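Local coordinates for protein beta-glucosidase (Chaetomella raphigera, PDB 6JXG) that probably hydrolyses terminal, non-reducing beta-D-glucosyl residues to release beta-D-glucose, as a secreted family 3 glycosidase acting in cellulose degradation, at residues G115-A120 / G547-P552; K155-N160 / R176-L181; A353-D358 / T464-A469; A399-A404 / T409-S414; A618-S623 / G628-Q633. All blocks are in the same frame, centred on the assembly; numbering follows the deposited sequence.

Overall arrangement
Contacts 1 and 2 lie near each other, their centres about 12 Å apart and nearest atoms about 4 Å apart. Contact 2 belongs to the N-terminal, TIM-barrel-like domain, and contact 1 ties a loop of that domain to a loop of the C-terminal family 3 region; in family 3 enzymes the active site usually forms between these two parts. Contacts 3 and 4, centres about 15 Å apart, share one sheet in the C-terminal region, where strands 351-355 and 410-414 pair directly: Ile354 O probably accepts from Ser414 N at 2.8 Å. Contact 5, in the fibronectin-like domain, stands apart, its centre 33 to 35 Å from those of the others.

Contact 1: residues G115-A120 / G547-P552; sequences GKIPEA and GDDNFP
The aliphatic end of Lys116 lies over one face of the Phe551 ring, with CE 3.8 Å above the ring plane and offset toward the rim, while the carbonyl O of Asp549 sits at the ring edge, in its plane. Tyr182 meets the same ring edge-to-face. Beyond CE, the ammonium NZ stands 4.2 Å from the ring centroid of Phe551 and only 10° off the normal, a cation-pi contact that follows the CH-pi contact of CE. The second flat group, the carboxylate of Asp549, receives the same nitrogen: in a salt bridge, Asp549 OD2 accepts from Lys116 NZ at 2.6 Å through its syn lone pair. Glu553 forms another salt bridge with this NZ, so a buried positive charge has two acidic partners and an aromatic face, which probably favours the charged form of the lysine. A long, flexible lysine suits the task, since its methylenes can pack on a ring while its tip reaches an acid. Salt bridge and cation-pi contact together join a loop of the N-terminal, TIM-barrel-like domain to a loop of the C-terminal family 3 region. The other oxygen, Asp549 OD1, accepts from Phe551 N at 2.9 Å from above the carboxylate plane, closing an Asx turn that positions the acid. Asp549 holds its CG anti to the backbone N (chi1 -171°), extending the carboxylate toward the lysine, which arrives from the opposite direction. Ile117 CD1 brushes Asp549 OD2 at 4.2 Å, and the isoleucine's carbonyl O accepts from Ala120 N across a type I turn.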
# COMPACT_ATOMS: atom_id res chain seq x y z
N GLY A 115 3.73 3.82 -6.96
CA GLY A 115 3.38 5.22 -6.97
C GLY A 115 4.49 6.18 -7.44
O GLY A 115 4.57 7.26 -6.93
N LYS A 116 5.28 5.75 -8.44
CA LYS A 116 6.32 6.55 -9.07
C LYS A 116 5.78 7.86 -9.67
O LYS A 116 6.54 8.86 -9.76
CB LYS A 116 7.06 5.74 -10.16
CG LYS A 116 7.14 6.48 -11.52
CD LYS A 116 7.10 5.53 -12.60
CE LYS A 116 6.43 5.86 -13.87
NZ LYS A 116 7.21 6.56 -14.88
N ILE A 117 4.51 7.83 -10.06
CA ILE A 117 3.80 9.02 -10.62
C ILE A 117 2.84 9.54 -9.58
O ILE A 117 1.84 8.87 -9.24
CB ILE A 117 3.04 8.71 -11.94
CG1 ILE A 117 3.99 8.16 -12.99
CG2 ILE A 117 2.25 9.93 -12.40
CD1 ILE A 117 3.31 7.50 -14.15
N PRO A 118 3.12 10.73 -9.05
CA PRO A 118 2.33 11.17 -7.87
C PRO A 118 0.81 11.31 -8.12
O PRO A 118 -0.01 11.15 -7.17
CB PRO A 118 2.99 12.49 -7.48
CG PRO A 118 3.71 12.92 -8.71
CD PRO A 118 4.11 11.72 -9.49
N GLU A 119 0.44 11.57 -9.37
CA GLU A 119 -0.94 11.71 -9.76
C GLU A 119 -1.67 10.38 -9.92
O GLU A 119 -2.90 10.36 -10.05
CB GLU A 119 -1.07 12.41 -11.14
CG GLU A 119 -0.58 13.86 -11.14
CD GLU A 119 0.92 14.03 -11.41
OE1 GLU A 119 1.68 13.03 -11.44
OE2 GLU A 119 1.36 15.24 -11.55
N ALA A 120 -0.95 9.31 -10.06
CA ALA A 120 -1.58 8.07 -10.44
C ALA A 120 -2.64 7.58 -9.45
O ALA A 120 -2.58 7.77 -8.22
CB ALA A 120 -0.55 7.01 -10.80
N GLY A 547 0.99 7.55 -23.82
CA GLY A 547 1.28 6.40 -24.69
C GLY A 547 2.05 5.35 -23.88
O GLY A 547 1.63 5.00 -22.75
N ASP A 548 3.18 4.90 -24.37
CA ASP A 548 4.02 3.99 -23.59
C ASP A 548 4.87 4.78 -22.61
O ASP A 548 5.16 5.96 -22.82
CB ASP A 548 4.99 3.21 -24.51
CG ASP A 548 4.29 2.13 -25.31
OD1 ASP A 548 3.06 1.84 -25.14
OD2 ASP A 548 5.00 1.54 -26.11
N ASP A 549 5.26 4.11 -21.54
CA ASP A 549 6.17 4.68 -20.56
C ASP A 549 7.49 3.91 -20.62
O ASP A 549 7.53 2.72 -20.35
CB ASP A 549 5.53 4.68 -19.16
CG ASP A 549 6.34 5.47 -18.11
OD1 ASP A 549 7.49 5.88 -18.38
OD2 ASP A 549 5.83 5.68 -16.96
N ASN A 550 8.58 4.58 -21.01
CA ASN A 550 9.90 3.95 -21.07
C ASN A 550 10.74 4.19 -19.83
O ASN A 550 11.93 3.87 -19.75
CB ASN A 550 10.63 4.37 -22.34
CG ASN A 550 9.93 3.80 -23.58
OD1 ASN A 550 10.03 2.62 -23.88
ND2 ASN A 550 9.24 4.65 -24.27
N PHE A 551 10.08 4.70 -18.82
CA PHE A 551 10.68 4.81 -17.51
C PHE A 551 12.10 5.46 -17.59
O PHE A 551 13.04 4.92 -17.06
CB PHE A 551 10.72 3.51 -16.76
CG PHE A 551 9.36 3.02 -16.26
CD1 PHE A 551 8.31 2.73 -17.15
CD2 PHE A 551 9.11 2.83 -14.93
CE1 PHE A 551 7.09 2.27 -16.70
CE2 PHE A 551 7.89 2.35 -14.50
CZ PHE A 551 6.87 2.13 -15.37
N PRO A 552 12.24 6.61 -18.27
CA PRO A 552 13.60 7.17 -18.47
C PRO A 552 14.25 7.66 -17.17
O PRO A 552 15.43 7.77 -17.05
CB PRO A 552 13.35 8.32 -19.48
CG PRO A 552 11.98 8.75 -19.14
CD PRO A 552 11.23 7.45 -18.92

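Contact 2: residues K155-N160 / R176-L181; sequences KHFIGN and RTFHEL
Phe157 and Ile158, joined by a cis peptide where a strand gives way to loop, turn their side chains to Phe178 on a helix that makes a wider pi-type turn at 178-181. This is a beta-alpha packing contact of the TIM-barrel-like N-terminal domain: strand 151-157 runs parallel to its neighbours 105-106 and 196-199, and helix 175-182 follows it in the chain. Phe178 carries the helix side, its CG anti to the backbone N (chi1 -175°), which extends the ring far enough to reach the strand end. Its rim does the touching. Ile158 CG2 meets the ring edge in plane, 3.7 Å from Phe178 CE1, and the other arm of the isoleucine brings CD1 to 3.9 Å from the same CE1. A beta-branched residue suits this place because its two arms grip one ring corner. Leu215 and Leu219 of helix 214-222 also pack on Phe157, Phe214 on Ile158 and Ile218 on Phe178, so all three side chains are buried among apolar neighbours. One turn apart on the helix, Arg176 and Glu180 form a salt bridge, with Glu180 OE2 in the guanidinium plane. Ile158 CB lies over one face of the Phe157 ring, toward the rim, and that ring crosses Phe178 at about a right angle, with Phe157 CZ 4.2 Å from Phe178 CZ.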
# COMPACT_ATOMS: atom_id res chain seq x y z
N LYS A 155 -0.44 -7.89 -5.63
CA LYS A 155 -0.89 -7.40 -6.96
C LYS A 155 -0.31 -5.99 -7.16
O LYS A 155 -0.00 -5.31 -6.14
CB LYS A 155 -2.42 -7.45 -7.04
CG LYS A 155 -3.20 -6.44 -6.21
CD LYS A 155 -4.70 -6.78 -6.14
CE LYS A 155 -5.42 -5.57 -5.62
NZ LYS A 155 -6.88 -5.74 -5.51
N HIS A 156 -0.19 -5.48 -8.37
CA HIS A 156 -0.49 -6.03 -9.67
C HIS A 156 0.88 -6.10 -10.37
O HIS A 156 1.61 -5.08 -10.47
CB HIS A 156 -1.40 -5.09 -10.47
CG HIS A 156 -2.60 -4.62 -9.70
ND1 HIS A 156 -2.54 -3.58 -8.80
CD2 HIS A 156 -3.87 -5.09 -9.67
CE1 HIS A 156 -3.75 -3.40 -8.28
NE2 HIS A 156 -4.57 -4.28 -8.82
N PHE A 157 1.28 -7.30 -10.73
CA PHE A 157 2.57 -7.55 -11.31
C PHE A 157 2.51 -7.32 -12.86
O PHE A 157 1.91 -8.12 -13.57
CB PHE A 157 2.99 -9.02 -11.06
CG PHE A 157 4.40 -9.34 -11.55
CD1 PHE A 157 5.47 -9.03 -10.77
CD2 PHE A 157 4.63 -9.90 -12.84
CE1 PHE A 157 6.80 -9.31 -11.19
CE2 PHE A 157 5.93 -10.18 -13.28
CZ PHE A 157 7.02 -9.85 -12.44
N ILE A 158 3.11 -6.27 -13.42
CA ILE A 158 3.93 -5.28 -12.79
C ILE A 158 3.96 -4.07 -13.77
O ILE A 158 3.66 -4.21 -14.97
CB ILE A 158 5.39 -5.86 -12.54
CG1 ILE A 158 6.17 -4.97 -11.56
CG2 ILE A 158 6.10 -6.09 -13.87
CD1 ILE A 158 7.39 -5.60 -10.90
N GLY A 159 4.43 -2.91 -13.31
CA GLY A 159 4.49 -1.70 -14.14
C GLY A 159 3.18 -1.03 -14.42
O GLY A 159 3.10 -0.23 -15.35
N ASN A 160 2.13 -1.30 -13.62
CA ASN A 160 0.82 -0.60 -13.77
C ASN A 160 0.85 0.64 -12.89
O ASN A 160 0.23 0.72 -11.84
CB ASN A 160 -0.27 -1.57 -13.40
CG ASN A 160 -1.65 -0.99 -13.44
OD1 ASN A 160 -1.94 -0.01 -14.18
ND2 ASN A 160 -2.53 -1.61 -12.69
N ARG A 176 17.92 -2.94 -14.40
CA ARG A 176 18.35 -2.52 -13.08
C ARG A 176 17.22 -1.89 -12.35
O ARG A 176 16.96 -2.25 -11.27
CB ARG A 176 19.51 -1.51 -13.13
CG ARG A 176 20.14 -1.33 -11.78
CD ARG A 176 21.47 -0.55 -11.69
NE ARG A 176 21.70 -0.24 -10.29
CZ ARG A 176 22.34 0.80 -9.84
NH1 ARG A 176 22.86 1.66 -10.65
NH2 ARG A 176 22.40 0.97 -8.55
N THR A 177 16.59 -0.92 -12.98
CA THR A 177 15.41 -0.24 -12.41
C THR A 177 14.34 -1.27 -12.02
O THR A 177 13.71 -1.17 -10.95
CB THR A 177 14.79 0.79 -13.38
OG1 THR A 177 15.80 1.74 -13.69
CG2 THR A 177 13.60 1.52 -12.80
N PHE A 178 14.15 -2.25 -12.90
CA PHE A 178 13.17 -3.32 -12.65
C PHE A 178 13.47 -4.02 -11.34
O PHE A 178 12.60 -4.14 -10.45
CB PHE A 178 13.14 -4.28 -13.84
CG PHE A 178 12.07 -5.33 -13.74
CD1 PHE A 178 10.76 -5.03 -14.03
CD2 PHE A 178 12.38 -6.60 -13.47
CE1 PHE A 178 9.76 -6.01 -13.98
CE2 PHE A 178 11.38 -7.60 -13.38
CZ PHE A 178 10.07 -7.28 -13.63
N HIS A 179 14.72 -4.47 -11.16
CA HIS A 179 15.08 -5.23 -9.96
C HIS A 179 15.19 -4.42 -8.65
O HIS A 179 14.78 -4.93 -7.57
CB HIS A 179 16.42 -5.96 -10.23
CG HIS A 179 16.25 -7.16 -11.10
ND1 HIS A 179 16.19 -7.08 -12.48
CD2 HIS A 179 16.09 -8.46 -10.79
CE1 HIS A 179 16.01 -8.30 -12.97
NE2 HIS A 179 15.95 -9.15 -11.96
N GLU A 180 15.72 -3.20 -8.73
CA GLU A 180 15.96 -2.39 -7.53
C GLU A 180 14.78 -1.65 -7.03
O GLU A 180 14.78 -1.25 -5.85
CB GLU A 180 17.13 -1.42 -7.66
CG GLU A 180 18.42 -2.19 -7.68
CD GLU A 180 19.69 -1.35 -7.83
OE1 GLU A 180 19.78 -0.18 -7.40
OE2 GLU A 180 20.61 -1.94 -8.39
N LEU A 181 13.82 -1.41 -7.89
CA LEU A 181 12.73 -0.53 -7.56
C LEU A 181 11.40 -1.32 -7.62
O LEU A 181 10.89 -1.70 -6.57
CB LEU A 181 12.78 0.68 -8.47
CG LEU A 181 11.91 1.79 -8.12
CD1 LEU A 181 12.20 2.15 -6.64
CD2 LEU A 181 12.16 2.93 -9.08

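Contact 3: residues A353-D358 / T464-A469; sequences AIIGQD and TALVQA
Leu466 is the residue that helix 464-469 presents to the end of strand 351-355, and its two methyl groups divide the work. CD1 lies 4.1 Å from Ile355 CG2, and CD2 lies 4.0 Å from Gly356 CA, so the leucine straddles the point where the strand leaves the sheet. Its CG is anti to the backbone N (chi1 -168°), which carries the fork outward to the strand. Branching at CG suits a leucine to this position, one methyl for a side chain and the other for bare backbone. Gly356 suits its own place because its backbone angles (phi 111°, psi 143°) would jam a beta carbon against the preceding carbonyl O, and because Leu466 CD2 lies against its CA; the CA atoms of Gly356 and Leu466 come within 7.8 Å. All three residues are buried, and the meeting is purely apolar. The helix has a looser side: Thr464, Ala465 and Gln468 are partly exposed and take no part, as does Gln357 at the start of the following 3-10 turn. In the C-terminal family 3 region, strand 351-355 runs between parallel strands 410-414 and 431-438. Helix 463-471 covers one part of this sheet, where Leu466 also touches Val434 of strand 431-438, and Ala422 of helix 419-427 packs against both Ile355 and Leu466.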
# COMPACT_ATOMS: atom_id res chain seq x y z
N ALA A 353 -14.35 27.50 14.69
CA ALA A 353 -15.10 27.33 13.46
C ALA A 353 -14.68 26.01 12.78
O ALA A 353 -13.47 25.65 12.81
CB ALA A 353 -14.85 28.54 12.52
N ILE A 354 -15.66 25.30 12.21
CA ILE A 354 -15.43 23.96 11.56
C ILE A 354 -15.91 24.11 10.12
O ILE A 354 -17.12 24.35 9.87
CB ILE A 354 -16.10 22.82 12.35
CG1 ILE A 354 -15.59 22.80 13.79
CG2 ILE A 354 -15.97 21.46 11.65
CD1 ILE A 354 -14.16 22.36 14.05
N ILE A 355 -14.95 24.07 9.17
CA ILE A 355 -15.21 24.51 7.81
C ILE A 355 -14.84 23.43 6.79
O ILE A 355 -13.76 22.90 6.82
CB ILE A 355 -14.44 25.84 7.51
CG1 ILE A 355 -14.83 26.90 8.51
CG2 ILE A 355 -14.64 26.31 6.07
CD1 ILE A 355 -13.80 27.98 8.67
N GLY A 356 -15.72 23.20 5.82
CA GLY A 356 -15.47 22.25 4.76
C GLY A 356 -16.36 21.07 4.86
O GLY A 356 -16.60 20.59 5.94
N GLN A 357 -16.79 20.56 3.72
CA GLN A 357 -17.66 19.40 3.71
C GLN A 357 -16.91 18.16 4.16
O GLN A 357 -17.53 17.23 4.56
CB GLN A 357 -18.25 19.14 2.31
CG GLN A 357 -17.31 18.83 1.22
CD GLN A 357 -18.00 18.25 0.02
OE1 GLN A 357 -18.93 17.40 0.17
NE2 GLN A 357 -17.65 18.72 -1.13
N ASP A 358 -15.57 18.18 4.06
CA ASP A 358 -14.74 17.08 4.59
C ASP A 358 -14.87 16.90 6.11
O ASP A 358 -14.41 15.90 6.64
CB ASP A 358 -13.25 17.29 4.10
CG ASP A 358 -12.27 16.21 4.62
OD1 ASP A 358 -12.50 15.04 4.28
OD2 ASP A 358 -11.24 16.54 5.28
N THR A 464 -7.89 24.89 -2.14
CA THR A 464 -6.93 26.00 -1.89
C THR A 464 -7.73 27.33 -1.62
O THR A 464 -7.53 28.04 -0.59
CB THR A 464 -5.93 26.13 -3.02
OG1 THR A 464 -4.96 25.06 -2.93
CG2 THR A 464 -5.18 27.54 -2.95
N ALA A 465 -8.68 27.58 -2.51
CA ALA A 465 -9.57 28.75 -2.38
C ALA A 465 -10.38 28.76 -1.09
O ALA A 465 -10.53 29.80 -0.45
CB ALA A 465 -10.43 28.91 -3.64
N LEU A 466 -10.82 27.60 -0.60
CA LEU A 466 -11.42 27.54 0.71
C LEU A 466 -10.50 27.99 1.84
O LEU A 466 -10.91 28.76 2.78
CB LEU A 466 -11.95 26.11 1.02
CG LEU A 466 -12.85 25.97 2.23
CD1 LEU A 466 -14.08 26.83 2.09
CD2 LEU A 466 -13.22 24.48 2.40
N VAL A 467 -9.30 27.43 1.87
CA VAL A 467 -8.31 27.84 2.85
C VAL A 467 -8.01 29.34 2.76
O VAL A 467 -8.01 29.99 3.78
CB VAL A 467 -6.99 27.04 2.77
CG1 VAL A 467 -6.06 27.45 3.92
CG2 VAL A 467 -7.32 25.57 2.92
N GLN A 468 -7.82 29.86 1.55
CA GLN A 468 -7.56 31.31 1.36
C GLN A 468 -8.70 32.19 1.96
O GLN A 468 -8.42 33.19 2.64
CB GLN A 468 -7.41 31.59 -0.09
CG GLN A 468 -6.08 31.16 -0.61
CD GLN A 468 -5.99 31.16 -2.09
OE1 GLN A 468 -6.99 31.04 -2.79
NE2 GLN A 468 -4.77 31.33 -2.60
N ALA A 469 -9.96 31.76 1.78
CA ALA A 469 -11.12 32.41 2.38
C ALA A 469 -11.09 32.38 3.91
O ALA A 469 -11.45 33.37 4.59
CB ALA A 469 -12.40 31.76 1.88

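Contact 4: residues A399-A404 / T409-S414; sequences AITPLA and TKLVLS
Leu411 packs its two methyl groups on helix 399-404, and these apolar touches carry most of the contact. CD2 of Leu411 approaches Ala404 CB at 3.8 Å, the small alanine leaving room for the strand to come close, and Ile400 CG2 lies farther off, 4.4 Å from the same CD2. The other arm, CD1, lies 4.0 Å from Thr401 OG1 and just as near its CA. With CG anti to the carbonyl carbon (chi1 -57°) and beside the backbone N, the leucine fork reaches both Ala404 and Thr401. The Thr401 hydroxyl is hydrogen-bonded to Leu397 O one turn earlier, which lets a polar residue stand beside a hydrocarbon. Among the polar interactions, the joining bond is made by backbone atoms: Thr409 N donates to Ala404 O at 2.9 Å, with an N-H...O angle of 147°, tying the last turn of helix 396-406 to the residue before the strand. Thr409 also leans CG2 on Ala404 O at 3.6 Å, so its methyl lies beside the bond. On the strand itself, Lys410 leaves the backbone away from the helix, and its NZ donates to Leu411 O at 3.2 Å. As to the frame, helix 399-404 and strand 410-414 run nearly antiparallel, at 150°, with their axes 9.2 Å apart, and Leu352 of the neighbouring strand packs on both Thr409 and Leu411. Strands 351-355 and 410-414 are parallel neighbours with helix 396-406 between them in the chain: a beta-alpha-beta crossover that places 410-414 at the sheet edge in the C-terminal family 3 region.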
# COMPACT_ATOMS: atom_id res chain seq x y z
N ALA A 399 -16.27 13.43 16.03
CA ALA A 399 -15.31 13.29 17.14
C ALA A 399 -15.06 14.61 17.88
O ALA A 399 -14.87 14.62 19.06
CB ALA A 399 -13.99 12.76 16.64
N ILE A 400 -15.01 15.71 17.16
CA ILE A 400 -14.67 16.97 17.81
C ILE A 400 -15.80 17.52 18.72
O ILE A 400 -15.53 17.97 19.82
CB ILE A 400 -14.32 18.01 16.74
CG1 ILE A 400 -12.97 17.62 16.09
CG2 ILE A 400 -14.38 19.44 17.30
CD1 ILE A 400 -12.73 18.39 14.82
N THR A 401 -17.03 17.37 18.26
CA THR A 401 -18.18 17.97 18.92
C THR A 401 -18.20 17.66 20.42
O THR A 401 -18.12 18.58 21.23
CB THR A 401 -19.49 17.56 18.25
OG1 THR A 401 -19.54 18.18 16.97
CG2 THR A 401 -20.71 18.00 19.10
N PRO A 402 -18.18 16.36 20.82
CA PRO A 402 -18.22 16.14 22.27
C PRO A 402 -17.02 16.70 23.02
O PRO A 402 -17.15 17.12 24.19
CB PRO A 402 -18.32 14.62 22.41
CG PRO A 402 -18.12 14.02 21.07
CD PRO A 402 -18.03 15.12 20.05
N LEU A 403 -15.85 16.69 22.38
CA LEU A 403 -14.62 17.08 23.02
C LEU A 403 -14.61 18.61 23.26
O LEU A 403 -14.18 19.10 24.34
CB LEU A 403 -13.39 16.68 22.18
CG LEU A 403 -13.10 15.19 22.07
CD1 LEU A 403 -11.95 14.95 21.09
CD2 LEU A 403 -12.74 14.55 23.43
N ALA A 404 -15.07 19.33 22.25
CA ALA A 404 -15.34 20.76 22.35
C ALA A 404 -16.40 21.08 23.39
O ALA A 404 -16.22 22.03 24.15
CB ALA A 404 -15.81 21.27 21.02
N THR A 409 -16.16 24.92 24.58
CA THR A 409 -15.89 25.75 23.41
C THR A 409 -17.13 25.80 22.53
O THR A 409 -17.81 24.84 22.36
CB THR A 409 -14.59 25.42 22.60
OG1 THR A 409 -14.84 25.13 21.21
CG2 THR A 409 -13.77 24.47 23.25
N LYS A 410 -17.36 26.96 21.95
CA LYS A 410 -18.48 27.16 21.09
C LYS A 410 -18.07 26.76 19.67
O LYS A 410 -16.95 27.10 19.24
CB LYS A 410 -18.84 28.65 21.15
CG LYS A 410 -20.21 29.02 20.61
CD LYS A 410 -20.11 29.60 19.21
CE LYS A 410 -21.47 29.82 18.57
NZ LYS A 410 -22.33 28.60 18.58
N LEU A 411 -18.95 26.09 18.94
CA LEU A 411 -18.66 25.71 17.55
C LEU A 411 -19.46 26.50 16.54
O LEU A 411 -20.65 26.60 16.65
CB LEU A 411 -18.89 24.22 17.35
CG LEU A 411 -18.11 23.26 18.25
CD1 LEU A 411 -18.71 21.88 18.11
CD2 LEU A 411 -16.64 23.20 17.91
N VAL A 412 -18.75 27.06 15.56
CA VAL A 412 -19.31 27.73 14.45
C VAL A 412 -19.13 26.90 13.15
O VAL A 412 -17.99 26.74 12.58
CB VAL A 412 -18.62 29.11 14.26
CG1 VAL A 412 -19.34 29.89 13.15
CG2 VAL A 412 -18.63 29.89 15.56
N LEU A 413 -20.26 26.39 12.65
CA LEU A 413 -20.23 25.39 11.60
C LEU A 413 -20.41 25.99 10.23
O LEU A 413 -21.35 26.78 9.97
CB LEU A 413 -21.29 24.34 11.87
CG LEU A 413 -21.23 23.62 13.22
CD1 LEU A 413 -22.30 22.56 13.32
CD2 LEU A 413 -19.84 23.01 13.40
N SER A 414 -19.48 25.68 9.34
CA SER A 414 -19.66 25.91 7.93
C SER A 414 -19.21 24.67 7.08
O SER A 414 -18.21 24.70 6.40
CB SER A 414 -18.92 27.15 7.48
OG SER A 414 -19.30 27.46 6.20

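Contact 5: residues A618-S623 / G628-Q633; sequences AKVTNS and GAEVAQ
Glu630 reaches across to Val620 with its hydrocarbon part and sends its charge elsewhere. Starting at CB, which points toward the facing strand, the atom comes 4.4 Å from Val620 CG1. The next carbon, CG, is the nearest point, 4.3 Å from the same Val620 CG1, so the acid packs there as a methylene chain. The chain then bends (chi2 72°), and the carboxylate carbon CD turns the oxygens to partners outside: OE1 is hydrogen-bonded to Tyr584 OH, and OE2 makes a salt bridge with Lys528, besides a weak bond from Val631 N at 3.2 Å. A glutamate suits the place, since its buried oxygens are satisfied while its methylenes pack against Val620. The two strands belong to opposed sheets of the beta sandwich in the fibronectin type III-like domain: 612-622 lies in a three-stranded antiparallel sheet, 628-637 in a four-stranded one, and the short connection between them passes from sheet to sheet as a beta arch. No hydrogen bond joins the segments, and the CA atoms of Val620 and Ala632 stay 8.1 Å apart. Val620 is a compact filler between the layers, with Ala632 CB 4.6 Å from its CG2. At the arch, Asn622 ND2 comes to 3.8 Å from Gly628 N, where the glycine presents only backbone; the amide donates from ND2 to Val626 O and Leu658 O, and its OD1 accepts from Gly624 N.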
# COMPACT_ATOMS: atom_id res chain seq x y z
N ALA A 618 21.41 3.34 17.23
CA ALA A 618 21.57 4.72 17.70
C ALA A 618 20.74 4.91 18.93
O ALA A 618 19.81 4.12 19.23
CB ALA A 618 21.20 5.75 16.62
N LYS A 619 21.09 5.96 19.67
CA LYS A 619 20.32 6.35 20.83
C LYS A 619 19.45 7.55 20.49
O LYS A 619 19.95 8.54 19.91
CB LYS A 619 21.22 6.74 22.01
CG LYS A 619 20.43 7.30 23.19
CD LYS A 619 21.25 7.14 24.45
CE LYS A 619 22.26 8.23 24.68
NZ LYS A 619 21.47 9.46 24.81
N VAL A 620 18.16 7.47 20.87
CA VAL A 620 17.24 8.56 20.59
C VAL A 620 16.68 9.00 21.95
O VAL A 620 16.39 8.14 22.84
CB VAL A 620 16.04 8.07 19.76
CG1 VAL A 620 15.04 9.18 19.55
CG2 VAL A 620 16.53 7.55 18.42
N THR A 621 16.59 10.32 22.11
CA THR A 621 16.21 10.95 23.36
C THR A 621 15.12 11.91 23.07
O THR A 621 15.24 12.70 22.14
CB THR A 621 17.39 11.77 23.91
OG1 THR A 621 18.46 10.85 24.26
CG2 THR A 621 16.98 12.49 25.14
N ASN A 622 14.06 11.84 23.87
CA ASN A 622 12.99 12.83 23.84
C ASN A 622 13.49 14.04 24.62
O ASN A 622 13.61 13.97 25.84
CB ASN A 622 11.71 12.28 24.48
CG ASN A 622 10.56 13.26 24.47
OD1 ASN A 622 10.74 14.46 24.33
ND2 ASN A 622 9.32 12.72 24.60
N SER A 623 13.73 15.13 23.89
CA SER A 623 14.35 16.33 24.43
C SER A 623 13.27 17.36 24.76
O SER A 623 13.59 18.47 25.18
CB SER A 623 15.39 16.87 23.42
OG SER A 623 14.79 17.05 22.17
N GLY A 628 6.15 11.23 23.12
CA GLY A 628 6.01 11.11 21.67
C GLY A 628 6.75 9.93 21.14
O GLY A 628 7.69 9.49 21.78
N ALA A 629 6.39 9.47 19.93
CA ALA A 629 7.16 8.45 19.24
C ALA A 629 7.88 9.04 18.06
O ALA A 629 7.33 9.91 17.35
CB ALA A 629 6.28 7.34 18.77
N GLU A 630 9.11 8.61 17.89
CA GLU A 630 9.93 9.03 16.75
C GLU A 630 10.21 7.86 15.82
O GLU A 630 10.48 6.74 16.28
CB GLU A 630 11.24 9.60 17.28
CG GLU A 630 12.34 9.82 16.25
CD GLU A 630 12.07 10.98 15.32
OE1 GLU A 630 13.06 11.68 14.92
OE2 GLU A 630 10.90 11.15 14.94
N VAL A 631 10.17 8.11 14.51
CA VAL A 631 10.52 7.13 13.50
C VAL A 631 11.95 7.43 13.06
O VAL A 631 12.19 8.33 12.27
CB VAL A 631 9.56 7.14 12.27
CG1 VAL A 631 9.96 6.10 11.22
CG2 VAL A 631 8.16 6.88 12.69
N ALA A 632 12.92 6.72 13.67
CA ALA A 632 14.31 6.83 13.22
C ALA A 632 14.49 6.09 11.91
O ALA A 632 13.94 5.02 11.74
CB ALA A 632 15.22 6.28 14.24
N GLN A 633 15.29 6.64 11.02
CA GLN A 633 15.45 6.17 9.65
C GLN A 633 16.91 6.03 9.34
O GLN A 633 17.70 6.88 9.79
CB GLN A 633 14.83 7.11 8.64
CG GLN A 633 13.35 7.26 8.89
CD GLN A 633 12.75 8.51 8.30
OE1 GLN A 633 13.04 8.88 7.18
NE2 GLN A 633 11.87 9.14 9.06